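Local coordinates for exosome complex exonuclease RRP46 homolog (PDB 3HKM), which is probably a component of the exosome 3'->5' exoribonuclease complex, and in vitro binds double-stranded DNA and single-stranded RNA and shows hydrolytic DNase and phosphorolytic RNase activities, at residues 57-68 and 97-108; 88-97 and 127-138. One frame throughout, in Å; residues are numbered along the deposited sequence.

Interaction 1: 57-68 and 97-108; sequences PEKASIEVVWKP and HPNTTTSVILQV
The carbonyl oxygen of Val-104 is approached by two hydrogens of the facing strand: Val-65 N donates a hydrogen bond to Val-104 O (3.0 Å), and Val-64 CA lies 3.2 Å from the same Val-104 O in a CA-H...O contact. Thr-102 O is gripped in like fashion by Glu-63 N and the CA-H of Ile-62. These belong to eight backbone bonds, running from Ser-61 N to Thr-100 O through to Val-108 N to Lys-67 O, that join 61-67 and 100-108 as parallel neighbours with axes 19° apart; the shortest links Val-104 N to Glu-63 O at 2.7 Å. Ahead of the strand, Pro-57 O receives a weak bond from Asn-99 N.

Ile-62, Val-64 and Trp-66 share a face with Thr-102, Val-104 and Leu-106. There Leu-106, with CG anti to the backbone N (chi1 -170°), runs beside Trp-66 and lays CD1 over one indole face, 3.8 Å from the centroid of the five-membered ring, a CH-pi contact. On the reverse face the Lys-67 chain bends twice, bringing CE against Ile-105 CG2 (3.6 Å), while Glu-63 CG meets Thr-101 CG2 at 3.8 Å. The polar ends there turn to other partners: Thr-101 OG1 bonds to Gly-50 O, and Glu-63 has a long, weak ion pair with Arg-52.

The two strands are the arms of a beta-alpha-beta unit whose connecting helix 77-91 packs on Val-64 and Trp-66; helix 115-130 packs on Trp-66, Val-104 and Leu-106, and strand 38-49 runs antiparallel along the far edge of 100-110.

Interaction 2: 88-97 and 127-138; sequences LQSICLLTVH and LVFAGIPLKHLA
Ile-91, at the end of helix 77-91, fills the tight side of this contact, packing against Leu-134, His-136 and Ala-138. Its CG1 takes the crowded position between backbone N and carbonyl carbon (chi1 79°), and the branches then divide: CD1 runs alongside Leu-134 to meet its CG at 3.8 Å, while CG2 reaches Ala-138 CB (3.8 Å) and His-136 CE1 (3.6 Å). With an alanine here, Leu-134 and Ala-138 would probably face a gap, and the His-136 ring would be left with less to pack against. Deeper in, Leu-88 CD2 touches Leu-127 CD1 at 3.6 Å, and Cys-92 SG rests against Leu-134 CD1 at 3.9 Å.

Both chains are leaving helices here. Helix 77-91 gives way at Cys-92, helix 115-130 ends in a Schellman motif at Gly-131, and the departing backbones meet in a single bridge, Cys-92 with Leu-134. Lys-135 N donates to Ile-91 O, and Leu-93 N to Pro-133 O at 2.8 Å. A water donates to Leu-93 O and lies unusually close to Pro-133 O.

Toward solvent the packing thins. Pro-133 brings CB to Val-96 CG2 (4.0 Å) and CG to the edge of the His-97 ring, where ND1 is 3.8 Å away. The exposed Lys-135 stretches its aliphatic chain past the carbonyl oxygens of Ser-90 and Cys-92, with NZ coming near the CD1 methyls of Leu-93 and Leu-94.

Overall arrangement
Interactions 1 and 2 lie with their centres about 11 Å apart, on the same side of the chain's centre and within one RNase PH family domain. Their segments alternate along the chain, 57-68, 88-97, 97-108, 127-138, and His-97 belongs to both. Interaction 1 joins two strands of the mixed five-stranded sheet, with 61-67 outermost within this chain; interaction 2 joins the exits of helices 77-91 and 115-130. The segments also touch directly: Ala-60 N probably bonds to Leu-94 O, Gln-89 NE2 to Ile-62 O, and Thr-102 packs on Ile-132. The helix ends and their exit loops thus pack against the strand pair at its N-terminal end, and 127-138 leads into strand 138-145 of the second, antiparallel sheet.

Interaction 1: 57-68 and 97-108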
# COMPACT_ATOMS: atom_id res chain seq x y z
N PRO A 57 -5.36 23.60 9.41
CA PRO A 57 -6.75 23.38 9.84
C PRO A 57 -7.91 23.64 8.85
O PRO A 57 -9.05 23.35 9.22
CB PRO A 57 -6.85 24.31 11.05
CG PRO A 57 -5.47 24.20 11.68
CD PRO A 57 -4.50 23.75 10.59
N GLU A 58 -7.65 24.16 7.66
CA GLU A 58 -8.72 24.40 6.69
C GLU A 58 -9.08 23.13 5.93
O GLU A 58 -10.19 22.98 5.41
CB GLU A 58 -8.32 25.51 5.71
CG GLU A 58 -7.80 26.79 6.36
CD GLU A 58 -8.89 27.62 7.03
OE1 GLU A 58 -8.55 28.59 7.74
OE2 GLU A 58 -10.10 27.31 6.86
N LYS A 59 -8.12 22.21 5.85
CA LYS A 59 -8.32 20.90 5.24
C LYS A 59 -8.01 19.80 6.26
O LYS A 59 -7.30 20.06 7.24
CB LYS A 59 -7.41 20.74 4.01
CG LYS A 59 -7.86 21.50 2.78
CD LYS A 59 -6.81 21.44 1.67
CE LYS A 59 -5.55 22.22 2.03
NZ LYS A 59 -5.72 23.70 1.91
N ALA A 60 -8.53 18.60 6.04
CA ALA A 60 -8.27 17.48 6.95
C ALA A 60 -6.81 17.00 6.87
O ALA A 60 -6.20 17.01 5.80
CB ALA A 60 -9.22 16.32 6.67
N SER A 61 -6.26 16.60 8.01
CA SER A 61 -4.89 16.11 8.08
C SER A 61 -4.86 14.59 8.12
O SER A 61 -5.65 13.96 8.82
CB SER A 61 -4.18 16.65 9.33
OG SER A 61 -4.21 18.06 9.35
N ILE A 62 -3.94 14.01 7.35
CA ILE A 62 -3.66 12.59 7.41
C ILE A 62 -2.19 12.45 7.79
O ILE A 62 -1.33 13.05 7.16
CB ILE A 62 -3.96 11.87 6.07
CG1 ILE A 62 -5.46 11.59 5.92
CG2 ILE A 62 -3.23 10.54 5.99
CD1 ILE A 62 -6.30 12.80 5.58
N GLU A 63 -1.91 11.68 8.85
CA GLU A 63 -0.55 11.49 9.32
C GLU A 63 -0.22 10.00 9.42
O GLU A 63 -1.11 9.19 9.66
CB GLU A 63 -0.36 12.17 10.68
CG GLU A 63 -0.85 13.62 10.67
CD GLU A 63 -0.27 14.44 11.81
OE1 GLU A 63 0.08 13.85 12.85
OE2 GLU A 63 -0.19 15.69 11.66
N VAL A 64 1.05 9.64 9.24
CA VAL A 64 1.44 8.23 9.19
C VAL A 64 2.78 7.93 9.88
O VAL A 64 3.76 8.65 9.71
CB VAL A 64 1.51 7.72 7.73
CG1 VAL A 64 1.54 6.20 7.70
CG2 VAL A 64 0.32 8.25 6.92
N VAL A 65 2.79 6.88 10.69
CA VAL A 65 4.03 6.40 11.28
C VAL A 65 4.24 4.95 10.89
O VAL A 65 3.39 4.09 11.12
CB VAL A 65 4.09 6.62 12.82
CG1 VAL A 65 2.73 6.97 13.38
CG2 VAL A 65 4.71 5.42 13.54
N TRP A 66 5.39 4.69 10.27
CA TRP A 66 5.77 3.38 9.79
C TRP A 66 6.62 2.73 10.86
O TRP A 66 7.64 3.28 11.27
CB TRP A 66 6.58 3.53 8.50
CG TRP A 66 6.29 2.50 7.44
CD1 TRP A 66 5.38 2.59 6.42
CD2 TRP A 66 6.93 1.23 7.29
NE1 TRP A 66 5.41 1.45 5.65
CE2 TRP A 66 6.36 0.61 6.16
CE3 TRP A 66 7.94 0.57 8.00
CZ2 TRP A 66 6.76 -0.65 5.73
CZ3 TRP A 66 8.33 -0.68 7.57
CH2 TRP A 66 7.74 -1.28 6.44
N LYS A 67 6.21 1.55 11.32
CA LYS A 67 6.89 0.87 12.41
C LYS A 67 7.46 -0.47 11.96
O LYS A 67 6.72 -1.32 11.47
CB LYS A 67 5.95 0.69 13.62
CG LYS A 67 5.10 1.92 13.91
CD LYS A 67 4.94 2.20 15.41
CE LYS A 67 3.84 1.37 16.04
NZ LYS A 67 3.53 1.86 17.42
N PRO A 68 8.79 -0.66 12.13
CA PRO A 68 9.49 -1.87 11.68
C PRO A 68 9.11 -3.06 12.55
O PRO A 68 8.72 -2.87 13.70
CB PRO A 68 10.97 -1.52 11.89
CG PRO A 68 11.02 -0.04 12.10
CD PRO A 68 9.72 0.31 12.74
N HIS A 97 -13.82 16.76 6.29
CA HIS A 97 -13.68 16.97 7.73
C HIS A 97 -12.52 17.87 8.09
O HIS A 97 -11.50 17.40 8.59
CB HIS A 97 -13.54 15.63 8.44
CG HIS A 97 -14.80 14.82 8.46
ND1 HIS A 97 -14.96 13.68 7.71
CD2 HIS A 97 -15.96 15.02 9.12
CE1 HIS A 97 -16.18 13.20 7.92
NE2 HIS A 97 -16.80 13.99 8.77
N PRO A 98 -12.67 19.18 7.84
CA PRO A 98 -11.65 20.20 8.12
C PRO A 98 -11.35 20.28 9.61
O PRO A 98 -12.21 19.90 10.42
CB PRO A 98 -12.31 21.49 7.64
CG PRO A 98 -13.36 21.06 6.67
CD PRO A 98 -13.86 19.76 7.21
N ASN A 99 -10.17 20.79 9.94
CA ASN A 99 -9.69 20.86 11.33
C ASN A 99 -9.81 19.52 12.02
O ASN A 99 -10.41 19.40 13.09
CB ASN A 99 -10.43 21.94 12.12
CG ASN A 99 -9.79 22.22 13.47
OD1 ASN A 99 -10.46 22.63 14.41
ND2 ASN A 99 -8.48 22.00 13.57
N THR A 100 -9.22 18.51 11.40
CA THR A 100 -9.32 17.14 11.89
C THR A 100 -8.03 16.38 11.55
O THR A 100 -7.39 16.65 10.54
CB THR A 100 -10.55 16.46 11.25
OG1 THR A 100 -11.33 15.81 12.26
CG2 THR A 100 -10.15 15.48 10.16
N THR A 101 -7.63 15.45 12.40
CA THR A 101 -6.44 14.65 12.12
C THR A 101 -6.76 13.16 12.17
O THR A 101 -7.29 12.66 13.16
CB THR A 101 -5.28 14.95 13.09
OG1 THR A 101 -5.01 16.36 13.10
CG2 THR A 101 -4.03 14.20 12.68
N THR A 102 -6.42 12.47 11.09
CA THR A 102 -6.51 11.02 11.03
C THR A 102 -5.10 10.43 11.05
O THR A 102 -4.31 10.67 10.15
CB THR A 102 -7.29 10.58 9.78
OG1 THR A 102 -8.61 11.13 9.83
CG2 THR A 102 -7.38 9.06 9.70
N SER A 103 -4.79 9.66 12.09
CA SER A 103 -3.47 9.08 12.22
C SER A 103 -3.46 7.61 11.82
O SER A 103 -4.22 6.80 12.35
CB SER A 103 -2.95 9.21 13.66
OG SER A 103 -3.04 10.55 14.11
N VAL A 104 -2.59 7.29 10.88
CA VAL A 104 -2.41 5.92 10.42
C VAL A 104 -1.13 5.33 11.01
O VAL A 104 -0.06 5.93 10.91
CB VAL A 104 -2.33 5.88 8.88
CG1 VAL A 104 -2.22 4.45 8.38
CG2 VAL A 104 -3.54 6.58 8.27
N ILE A 105 -1.25 4.17 11.63
CA ILE A 105 -0.09 3.43 12.08
C ILE A 105 0.03 2.13 11.29
O ILE A 105 -0.93 1.39 11.16
CB ILE A 105 -0.11 3.13 13.58
CG1 ILE A 105 -0.08 4.44 14.37
CG2 ILE A 105 1.08 2.26 13.97
CD1 ILE A 105 0.23 4.25 15.84
N LEU A 106 1.21 1.90 10.75
CA LEU A 106 1.49 0.71 9.96
C LEU A 106 2.54 -0.11 10.69
O LEU A 106 3.67 0.34 10.89
CB LEU A 106 1.97 1.12 8.56
CG LEU A 106 2.09 0.05 7.48
CD1 LEU A 106 3.36 -0.78 7.63
CD2 LEU A 106 0.86 -0.84 7.44
N GLN A 107 2.16 -1.31 11.11
CA GLN A 107 3.08 -2.20 11.81
C GLN A 107 3.41 -3.39 10.92
O GLN A 107 2.52 -4.18 10.57
CB GLN A 107 2.45 -2.67 13.12
CG GLN A 107 3.21 -3.80 13.81
CD GLN A 107 4.55 -3.35 14.38
OE1 GLN A 107 5.61 -3.84 13.98
NE2 GLN A 107 4.50 -2.39 15.30
N VAL A 108 4.69 -3.53 10.57
CA VAL A 108 5.15 -4.69 9.81
C VAL A 108 5.23 -5.95 10.68
O VAL A 108 5.79 -5.93 11.77
CB VAL A 108 6.51 -4.43 9.14
CG1 VAL A 108 6.95 -5.64 8.34
CG2 VAL A 108 6.40 -3.23 8.24

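Interaction 2: 88-97 and 127-138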
# COMPACT_ATOMS: atom_id res chain seq x y z
N LEU A 88 -1.57 8.18 0.72
CA LEU A 88 -2.79 8.25 1.51
C LEU A 88 -3.40 9.64 1.46
O LEU A 88 -4.59 9.78 1.22
CB LEU A 88 -2.53 7.83 2.95
CG LEU A 88 -2.26 6.36 3.20
CD1 LEU A 88 -2.39 6.10 4.67
CD2 LEU A 88 -3.23 5.48 2.43
N GLN A 89 -2.58 10.66 1.70
CA GLN A 89 -3.04 12.04 1.60
C GLN A 89 -3.67 12.28 0.23
O GLN A 89 -4.64 13.02 0.08
CB GLN A 89 -1.88 13.02 1.86
CG GLN A 89 -1.37 12.98 3.29
CD GLN A 89 -0.20 13.91 3.54
OE1 GLN A 89 0.61 14.17 2.64
NE2 GLN A 89 -0.09 14.41 4.76
N SER A 90 -3.11 11.61 -0.77
CA SER A 90 -3.59 11.67 -2.14
C SER A 90 -5.01 11.13 -2.32
O SER A 90 -5.86 11.79 -2.94
CB SER A 90 -2.63 10.90 -3.07
OG SER A 90 -3.13 10.86 -4.39
N ILE A 91 -5.28 9.95 -1.79
CA ILE A 91 -6.57 9.30 -2.03
C ILE A 91 -7.66 9.78 -1.10
O ILE A 91 -8.83 9.65 -1.42
CB ILE A 91 -6.49 7.76 -1.94
CG1 ILE A 91 -6.49 7.31 -0.48
CG2 ILE A 91 -5.28 7.22 -2.72
CD1 ILE A 91 -6.47 5.80 -0.31
N CYS A 92 -7.29 10.34 0.04
CA CYS A 92 -8.26 10.82 1.01
C CYS A 92 -8.93 12.09 0.53
O CYS A 92 -8.26 13.00 0.01
CB CYS A 92 -7.60 11.05 2.37
SG CYS A 92 -7.24 9.54 3.31
N LEU A 93 -10.25 12.18 0.69
CA LEU A 93 -10.94 13.43 0.42
C LEU A 93 -10.80 14.37 1.63
O LEU A 93 -11.33 14.11 2.71
CB LEU A 93 -12.40 13.20 0.05
CG LEU A 93 -13.09 14.43 -0.55
CD1 LEU A 93 -12.12 15.18 -1.46
CD2 LEU A 93 -14.36 14.06 -1.29
N LEU A 94 -10.07 15.47 1.43
CA LEU A 94 -9.59 16.29 2.54
C LEU A 94 -10.53 17.42 2.93
O LEU A 94 -10.39 18.04 3.98
CB LEU A 94 -8.19 16.85 2.22
CG LEU A 94 -7.94 17.52 0.85
CD1 LEU A 94 -8.17 16.58 -0.36
CD2 LEU A 94 -8.78 18.78 0.71
N THR A 95 -11.50 17.67 2.06
CA THR A 95 -12.42 18.78 2.21
C THR A 95 -13.65 18.44 3.08
O THR A 95 -14.42 19.32 3.43
CB THR A 95 -12.88 19.26 0.82
OG1 THR A 95 -13.91 20.25 0.96
CG2 THR A 95 -13.41 18.09 -0.00
N VAL A 96 -13.82 17.17 3.42
CA VAL A 96 -15.01 16.75 4.16
C VAL A 96 -14.94 17.10 5.65
O VAL A 96 -15.89 17.68 6.21
CB VAL A 96 -15.28 15.23 4.00
CG1 VAL A 96 -16.59 14.86 4.68
CG2 VAL A 96 -15.31 14.85 2.53
N HIS A 97 -13.82 16.76 6.29
CA HIS A 97 -13.68 16.97 7.73
C HIS A 97 -12.52 17.87 8.09
O HIS A 97 -11.50 17.40 8.59
CB HIS A 97 -13.54 15.63 8.44
CG HIS A 97 -14.80 14.82 8.46
ND1 HIS A 97 -14.96 13.68 7.71
CD2 HIS A 97 -15.96 15.02 9.12
CE1 HIS A 97 -16.18 13.20 7.92
NE2 HIS A 97 -16.80 13.99 8.77
N LEU A 127 -8.54 2.47 6.27
CA LEU A 127 -9.22 3.76 6.09
C LEU A 127 -10.69 3.57 5.77
O LEU A 127 -11.56 4.25 6.32
CB LEU A 127 -8.58 4.56 4.96
CG LEU A 127 -7.17 5.11 5.15
CD1 LEU A 127 -6.57 5.48 3.81
CD2 LEU A 127 -7.20 6.30 6.10
N VAL A 128 -10.96 2.66 4.84
CA VAL A 128 -12.34 2.36 4.47
C VAL A 128 -13.11 1.89 5.70
O VAL A 128 -14.24 2.31 5.93
CB VAL A 128 -12.41 1.29 3.36
CG1 VAL A 128 -13.82 0.76 3.22
CG2 VAL A 128 -11.92 1.87 2.06
N PHE A 129 -12.49 1.01 6.48
CA PHE A 129 -13.14 0.47 7.67
C PHE A 129 -13.35 1.51 8.76
O PHE A 129 -14.29 1.40 9.54
CB PHE A 129 -12.37 -0.71 8.24
CG PHE A 129 -13.03 -1.30 9.45
CD1 PHE A 129 -14.23 -2.00 9.33
CD2 PHE A 129 -12.48 -1.14 10.71
CE1 PHE A 129 -14.86 -2.54 10.44
CE2 PHE A 129 -13.11 -1.66 11.82
CZ PHE A 129 -14.29 -2.38 11.69
N ALA A 130 -12.47 2.50 8.83
CA ALA A 130 -12.57 3.57 9.82
C ALA A 130 -13.56 4.66 9.38
O ALA A 130 -13.84 5.59 10.13
CB ALA A 130 -11.21 4.19 10.09
N GLY A 131 -14.09 4.53 8.17
CA GLY A 131 -15.01 5.53 7.65
C GLY A 131 -14.33 6.85 7.33
O GLY A 131 -14.87 7.92 7.58
N ILE A 132 -13.12 6.77 6.78
CA ILE A 132 -12.41 7.96 6.34
C ILE A 132 -12.80 8.17 4.89
O ILE A 132 -12.65 7.26 4.08
CB ILE A 132 -10.89 7.78 6.42
CG1 ILE A 132 -10.47 7.17 7.77
CG2 ILE A 132 -10.17 9.09 6.14
CD1 ILE A 132 -10.84 8.00 8.97
N PRO A 133 -13.31 9.36 4.56
CA PRO A 133 -13.74 9.63 3.19
C PRO A 133 -12.58 9.57 2.18
O PRO A 133 -11.61 10.31 2.30
CB PRO A 133 -14.31 11.06 3.28
CG PRO A 133 -14.60 11.27 4.73
CD PRO A 133 -13.57 10.49 5.47
N LEU A 134 -12.69 8.69 1.19
CA LEU A 134 -11.68 8.56 0.15
C LEU A 134 -12.20 9.07 -1.19
O LEU A 134 -13.41 9.01 -1.45
CB LEU A 134 -11.27 7.10 0.01
CG LEU A 134 -10.08 6.52 0.78
CD1 LEU A 134 -9.98 7.02 2.21
CD2 LEU A 134 -10.14 4.99 0.73
N LYS A 135 -11.30 9.59 -2.03
CA LYS A 135 -11.63 9.94 -3.42
C LYS A 135 -11.86 8.67 -4.25
O LYS A 135 -12.68 8.64 -5.17
CB LYS A 135 -10.50 10.74 -4.07
CG LYS A 135 -10.18 12.10 -3.47
CD LYS A 135 -9.15 12.80 -4.35
CE LYS A 135 -8.43 13.95 -3.65
NZ LYS A 135 -9.20 15.23 -3.68
N HIS A 136 -11.11 7.63 -3.92
CA HIS A 136 -11.12 6.37 -4.65
C HIS A 136 -10.26 5.39 -3.87
O HIS A 136 -9.49 5.78 -2.99
CB HIS A 136 -10.54 6.56 -6.05
CG HIS A 136 -9.32 7.41 -6.08
ND1 HIS A 136 -8.11 6.99 -5.57
CD2 HIS A 136 -9.13 8.68 -6.52
CE1 HIS A 136 -7.22 7.96 -5.71
NE2 HIS A 136 -7.81 8.99 -6.29
N LEU A 137 -10.39 4.11 -4.20
CA LEU A 137 -9.52 3.07 -3.65
C LEU A 137 -8.09 3.21 -4.17
O LEU A 137 -7.87 3.64 -5.30
CB LEU A 137 -10.04 1.69 -4.04
CG LEU A 137 -10.97 0.92 -3.11
CD1 LEU A 137 -12.11 1.78 -2.59
CD2 LEU A 137 -11.49 -0.32 -3.82
N ALA A 138 -7.12 2.84 -3.34
CA ALA A 138 -5.74 2.68 -3.79
C ALA A 138 -5.38 1.19 -3.81
O ALA A 138 -5.46 0.51 -2.78
CB ALA A 138 -4.79 3.46 -2.91
O HOH W 1 -10.57 11.73 4.10